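Local coordinates for protein pseudoperoxidase (Leishmania major, PDB 5VIA) that binds heme b, its iron held by a cysteine and a histidine, in a peroxidase-family fold, and is a pseudoperoxidase, at residues Val20-Ala34 with Ser90-Gly102. Numbering follows the deposited sequence.
Sequences VASACKQFEFRPDLA and SLAAIAGIKYLNG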
loop_
_atom_site.group_PDB
_atom_site.type_symbol
_atom_site.label_atom_id
_atom_site.label_comp_id
_atom_site.label_asym_id
_atom_site.label_seq_id
_atom_site.Cartn_x
_atom_site.Cartn_y
_atom_site.Cartn_z
ATOM N N VAL A 20 -16.025 8.248 2.480
ATOM C CA VAL A 20 -15.584 7.010 3.114
ATOM C C VAL A 20 -16.710 5.968 3.196
ATOM O O VAL A 20 -16.498 4.788 2.919
ATOM C CB VAL A 20 -14.984 7.283 4.515
ATOM C CG1 VAL A 20 -14.836 5.987 5.306
ATOM C CG2 VAL A 20 -13.633 8.013 4.385
ATOM N N ALA A 21 -17.917 6.398 3.548
ATOM C CA ALA A 21 -19.023 5.460 3.687
ATOM C C ALA A 21 -19.439 4.891 2.331
ATOM O O ALA A 21 -19.768 3.709 2.223
ATOM C CB ALA A 21 -20.192 6.121 4.368
ATOM N N SER A 22 -19.425 5.739 1.302
ATOM C CA SER A 22 -19.774 5.322 -0.054
ATOM C C SER A 22 -18.762 4.308 -0.593
ATOM O O SER A 22 -19.135 3.343 -1.247
ATOM C CB SER A 22 -19.862 6.531 -0.989
ATOM O OG SER A 22 -20.767 7.510 -0.503
ATOM N N ALA A 23 -17.483 4.522 -0.317
ATOM C CA ALA A 23 -16.474 3.552 -0.727
ATOM C C ALA A 23 -16.643 2.221 0.018
ATOM O O ALA A 23 -16.528 1.147 -0.580
ATOM C CB ALA A 23 -15.077 4.116 -0.526
ATOM N N CYS A 24 -16.916 2.293 1.319
ATOM C CA CYS A 24 -17.126 1.092 2.128
ATOM C C CYS A 24 -18.247 0.200 1.601
ATOM O O CYS A 24 -18.132 -1.029 1.635
ATOM C CB CYS A 24 -17.431 1.474 3.572
ATOM S SG CYS A 24 -15.971 1.913 4.521
ATOM N N LYS A 25 -19.329 0.813 1.129
ATOM C CA LYS A 25 -20.454 0.052 0.590
ATOM C C LYS A 25 -20.040 -0.715 -0.665
ATOM O O LYS A 25 -20.467 -1.854 -0.873
ATOM C CB LYS A 25 -21.646 0.974 0.310
ATOM C CG LYS A 25 -22.112 1.762 1.540
ATOM C CD LYS A 25 -23.529 2.304 1.375
ATOM C CE LYS A 25 -24.062 2.939 2.674
ATOM N NZ LYS A 25 -23.628 4.365 2.866
ATOM N N GLN A 26 -19.196 -0.095 -1.488
ATOM C CA GLN A 26 -18.647 -0.760 -2.668
ATOM C C GLN A 26 -17.815 -1.975 -2.249
ATOM O O GLN A 26 -17.927 -3.058 -2.837
ATOM C CB GLN A 26 -17.806 0.220 -3.497
ATOM C CG GLN A 26 -18.634 1.270 -4.246
ATOM C CD GLN A 26 -19.671 0.647 -5.168
ATOM O OE1 GLN A 26 -19.407 -0.361 -5.830
ATOM N NE2 GLN A 26 -20.863 1.233 -5.201
ATOM N N PHE A 27 -17.009 -1.793 -1.205
ATOM C CA PHE A 27 -16.183 -2.862 -0.662
ATOM C C PHE A 27 -17.027 -3.998 -0.102
ATOM O O PHE A 27 -16.569 -5.137 -0.037
ATOM C CB PHE A 27 -15.252 -2.319 0.426
ATOM C CG PHE A 27 -14.288 -1.285 -0.070
ATOM C CD1 PHE A 27 -13.908 -1.262 -1.411
ATOM C CD2 PHE A 27 -13.770 -0.331 0.791
ATOM C CE1 PHE A 27 -13.022 -0.294 -1.884
ATOM C CE2 PHE A 27 -12.884 0.633 0.330
ATOM C CZ PHE A 27 -12.504 0.650 -1.009
ATOM N N GLU A 28 -18.252 -3.695 0.307
ATOM C CA GLU A 28 -19.130 -4.728 0.836
ATOM C C GLU A 28 -19.512 -5.773 -0.219
ATOM O O GLU A 28 -19.761 -6.933 0.114
ATOM C CB GLU A 28 -20.362 -4.100 1.506
ATOM C CG GLU A 28 -20.036 -3.516 2.884
ATOM C CD GLU A 28 -21.060 -2.519 3.391
ATOM O OE1 GLU A 28 -22.151 -2.400 2.798
ATOM O OE2 GLU A 28 -20.766 -1.848 4.400
ATOM N N PHE A 29 -19.540 -5.368 -1.488
ATOM C CA PHE A 29 -19.827 -6.299 -2.583
ATOM C C PHE A 29 -18.557 -6.802 -3.262
ATOM O O PHE A 29 -18.537 -7.911 -3.801
ATOM C CB PHE A 29 -20.756 -5.661 -3.617
ATOM C CG PHE A 29 -22.211 -5.792 -3.283
ATOM C CD1 PHE A 29 -22.824 -7.041 -3.286
ATOM C CD2 PHE A 29 -22.972 -4.672 -2.968
ATOM C CE1 PHE A 29 -24.170 -7.177 -2.975
ATOM C CE2 PHE A 29 -24.314 -4.795 -2.659
ATOM C CZ PHE A 29 -24.919 -6.054 -2.666
ATOM N N ARG A 30 -17.508 -5.982 -3.233
ATOM C CA ARG A 30 -16.202 -6.355 -3.765
ATOM C C ARG A 30 -15.150 -6.222 -2.657
ATOM O O ARG A 30 -14.360 -5.273 -2.663
ATOM C CB ARG A 30 -15.816 -5.445 -4.944
ATOM C CG ARG A 30 -16.674 -5.618 -6.205
ATOM C CD ARG A 30 -16.327 -6.910 -6.943
ATOM N NE ARG A 30 -14.881 -7.031 -7.155
ATOM C CZ ARG A 30 -14.264 -6.870 -8.324
ATOM N NH1 ARG A 30 -14.955 -6.583 -9.419
ATOM N NH2 ARG A 30 -12.943 -6.996 -8.396
ATOM N N PRO A 31 -15.146 -7.170 -1.701
ATOM C CA PRO A 31 -14.268 -7.110 -0.525
ATOM C C PRO A 31 -12.796 -7.093 -0.889
ATOM O O PRO A 31 -11.994 -6.611 -0.100
ATOM C CB PRO A 31 -14.591 -8.409 0.221
ATOM C CG PRO A 31 -15.929 -8.814 -0.251
ATOM C CD PRO A 31 -16.013 -8.364 -1.679
ATOM N N ASP A 32 -12.452 -7.623 -2.060
ATOM C CA ASP A 32 -11.061 -7.710 -2.484
ATOM C C ASP A 32 -10.484 -6.353 -2.859
ATOM O O ASP A 32 -9.267 -6.163 -2.837
ATOM C CB ASP A 32 -10.920 -8.673 -3.669
ATOM C CG ASP A 32 -11.773 -8.273 -4.865
ATOM O OD1 ASP A 32 -13.026 -8.360 -4.788
ATOM O OD2 ASP A 32 -11.184 -7.900 -5.907
ATOM N N LEU A 33 -11.361 -5.415 -3.213
ATOM C CA LEU A 33 -10.923 -4.100 -3.689
ATOM C C LEU A 33 -10.548 -3.143 -2.565
ATOM O O LEU A 33 -10.016 -2.055 -2.815
ATOM C CB LEU A 33 -11.996 -3.479 -4.586
ATOM C CG LEU A 33 -12.271 -4.279 -5.860
ATOM C CD1 LEU A 33 -13.225 -3.542 -6.781
ATOM C CD2 LEU A 33 -10.955 -4.574 -6.571
ATOM N N ALA A 34 -10.818 -3.530 -1.325
ATOM C CA ALA A 34 -10.406 -2.690 -0.203
ATOM C C ALA A 34 -8.897 -2.652 -0.116
ATOM O O ALA A 34 -8.284 -1.568 -0.035
ATOM C CB ALA A 34 -11.000 -3.193 1.091
ATOM N N SER A 90 -7.622 9.309 -2.031
ATOM C CA SER A 90 -7.062 9.171 -0.688
ATOM C C SER A 90 -8.125 8.720 0.326
ATOM O O SER A 90 -7.822 7.949 1.248
ATOM C CB SER A 90 -6.384 10.476 -0.241
ATOM O OG SER A 90 -7.345 11.502 -0.086
ATOM N N LEU A 91 -9.365 9.174 0.146
ATOM C CA LEU A 91 -10.465 8.783 1.037
ATOM C C LEU A 91 -10.902 7.329 0.821
ATOM O O LEU A 91 -11.347 6.648 1.762
ATOM C CB LEU A 91 -11.662 9.724 0.863
ATOM C CG LEU A 91 -11.480 11.130 1.432
ATOM C CD1 LEU A 91 -12.641 12.015 1.072
ATOM C CD2 LEU A 91 -11.312 11.087 2.932
ATOM N N ALA A 92 -10.784 6.863 -0.419
ATOM C CA ALA A 92 -11.058 5.466 -0.746
ATOM C C ALA A 92 -10.022 4.539 -0.117
ATOM O O ALA A 92 -10.358 3.450 0.322
ATOM C CB ALA A 92 -11.120 5.266 -2.258
ATOM N N ALA A 93 -8.759 4.964 -0.090
ATOM C CA ALA A 93 -7.719 4.180 0.563
ATOM C C ALA A 93 -8.010 4.112 2.053
ATOM O O ALA A 93 -7.923 3.041 2.670
ATOM C CB ALA A 93 -6.331 4.797 0.315
ATOM N N ILE A 94 -8.357 5.261 2.631
ATOM C CA ILE A 94 -8.707 5.334 4.047
ATOM C C ILE A 94 -9.913 4.442 4.336
ATOM O O ILE A 94 -9.971 3.770 5.364
ATOM C CB ILE A 94 -8.972 6.809 4.477
ATOM C CG1 ILE A 94 -7.660 7.610 4.473
ATOM C CG2 ILE A 94 -9.600 6.892 5.860
ATOM C CD1 ILE A 94 -7.871 9.112 4.620
ATOM N N ALA A 95 -10.870 4.414 3.416
ATOM C CA ALA A 95 -12.024 3.530 3.562
ATOM C C ALA A 95 -11.617 2.056 3.488
ATOM O O ALA A 95 -12.237 1.201 4.134
ATOM C CB ALA A 95 -13.075 3.855 2.521
ATOM N N GLY A 96 -10.575 1.761 2.708
ATOM C CA GLY A 96 -10.041 0.406 2.638
ATOM C C GLY A 96 -9.516 -0.046 3.990
ATOM O O GLY A 96 -9.770 -1.176 4.426
ATOM N N ILE A 97 -8.776 0.835 4.663
ATOM C CA ILE A 97 -8.267 0.526 5.993
ATOM C C ILE A 97 -9.422 0.251 6.958
ATOM O O ILE A 97 -9.405 -0.739 7.710
ATOM C CB ILE A 97 -7.408 1.683 6.548
ATOM C CG1 ILE A 97 -6.193 1.929 5.651
ATOM C CG2 ILE A 97 -6.943 1.381 7.965
ATOM C CD1 ILE A 97 -5.470 3.232 5.962
ATOM N N LYS A 98 -10.410 1.142 6.958
ATOM C CA LYS A 98 -11.606 0.979 7.782
ATOM C C LYS A 98 -12.288 -0.354 7.511
ATOM O O LYS A 98 -12.670 -1.079 8.446
ATOM C CB LYS A 98 -12.597 2.114 7.490
ATOM C CG LYS A 98 -13.871 2.097 8.326
ATOM C CD LYS A 98 -14.774 3.271 7.948
ATOM C CE LYS A 98 -15.920 3.472 8.941
ATOM N NZ LYS A 98 -16.928 2.396 8.930
ATOM N N TYR A 99 -12.461 -0.666 6.231
ATOM C CA TYR A 99 -13.162 -1.893 5.859
ATOM C C TYR A 99 -12.390 -3.104 6.370
ATOM O O TYR A 99 -12.980 -4.084 6.807
ATOM C CB TYR A 99 -13.386 -1.978 4.339
ATOM C CG TYR A 99 -14.011 -3.297 3.909
ATOM C CD1 TYR A 99 -15.377 -3.513 4.024
ATOM C CD2 TYR A 99 -13.221 -4.330 3.411
ATOM C CE1 TYR A 99 -15.946 -4.715 3.646
ATOM C CE2 TYR A 99 -13.776 -5.540 3.033
ATOM C CZ TYR A 99 -15.134 -5.726 3.149
ATOM O OH TYR A 99 -15.678 -6.933 2.777
ATOM N N LEU A 100 -11.064 -3.013 6.345
ATOM C CA LEU A 100 -10.226 -4.126 6.768
ATOM C C LEU A 100 -9.825 -4.060 8.250
ATOM O O LEU A 100 -8.795 -4.618 8.647
ATOM C CB LEU A 100 -8.995 -4.229 5.869
ATOM C CG LEU A 100 -9.332 -4.504 4.402
ATOM C CD1 LEU A 100 -8.088 -4.422 3.550
ATOM C CD2 LEU A 100 -10.015 -5.873 4.251
ATOM N N ASN A 101 -10.654 -3.403 9.055
ATOM C CA ASN A 101 -10.471 -3.364 10.510
ATOM C C ASN A 101 -9.120 -2.779 10.919
ATOM O O ASN A 101 -8.568 -3.150 11.952
ATOM C CB ASN A 101 -10.652 -4.762 11.118
ATOM C CG ASN A 101 -11.199 -4.720 12.538
ATOM O OD1 ASN A 101 -11.692 -3.679 12.993
ATOM N ND2 ASN A 101 -11.131 -5.859 13.245
ATOM N N GLY A 102 -8.596 -1.867 10.107
ATOM C CA GLY A 102 -7.301 -1.268 10.381
ATOM C C GLY A 102 -7.411 0.023 11.171
ATOM O O GLY A 102 -8.513 0.516 11.428
#
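Helix 20-29 packs against helix 90-99 by knobs into holes, the axes approaching to 8.4 Å at a crossing angle of -57°. Ala95 is one knob, its methyl set among Val20, Ala23, Cys24 and Phe27; the small side chains of Ala23, Ala92 and Ala95 let the backbones meet closely, with Ala95 CB 3.6 Å from Val20 O. Val20 CG1, anti to the backbone N (chi1 166°), touches Lys98 CD, while CG2 touches Leu91 CD2 and lies 3.7 Å from Leu91 O. Phe27 is the reciprocal knob, lodged among Ala92, Ala95, Gly96 and Tyr99. Its CE2 comes within 3.5 Å of Gly96 N, and Ala92 O meets the ring edge in plane. Gly96 suits its place because Ala34 O, 3.8 Å from Gly96 CA, would clash with a side chain. In this all-helical part of the peroxidase fold, a type I turn, Arg30 to Leu33, leads into the helix that carries Thr36, a heme-binding residue. Tyr99 CG is anti to the backbone N (chi1 175°), and the long ring carries OH to 3.1 Å from Pro31 CB. Phe27 CB makes a CH-pi contact over that ring, 3.9 Å from the centroid, and the Phe27 edge points toward it in an offset edge-to-face pair. Ala34 CA lies over one Phe27 face, its CB meeting Tyr99 CD2 at 3.4 Å and Leu100 CG.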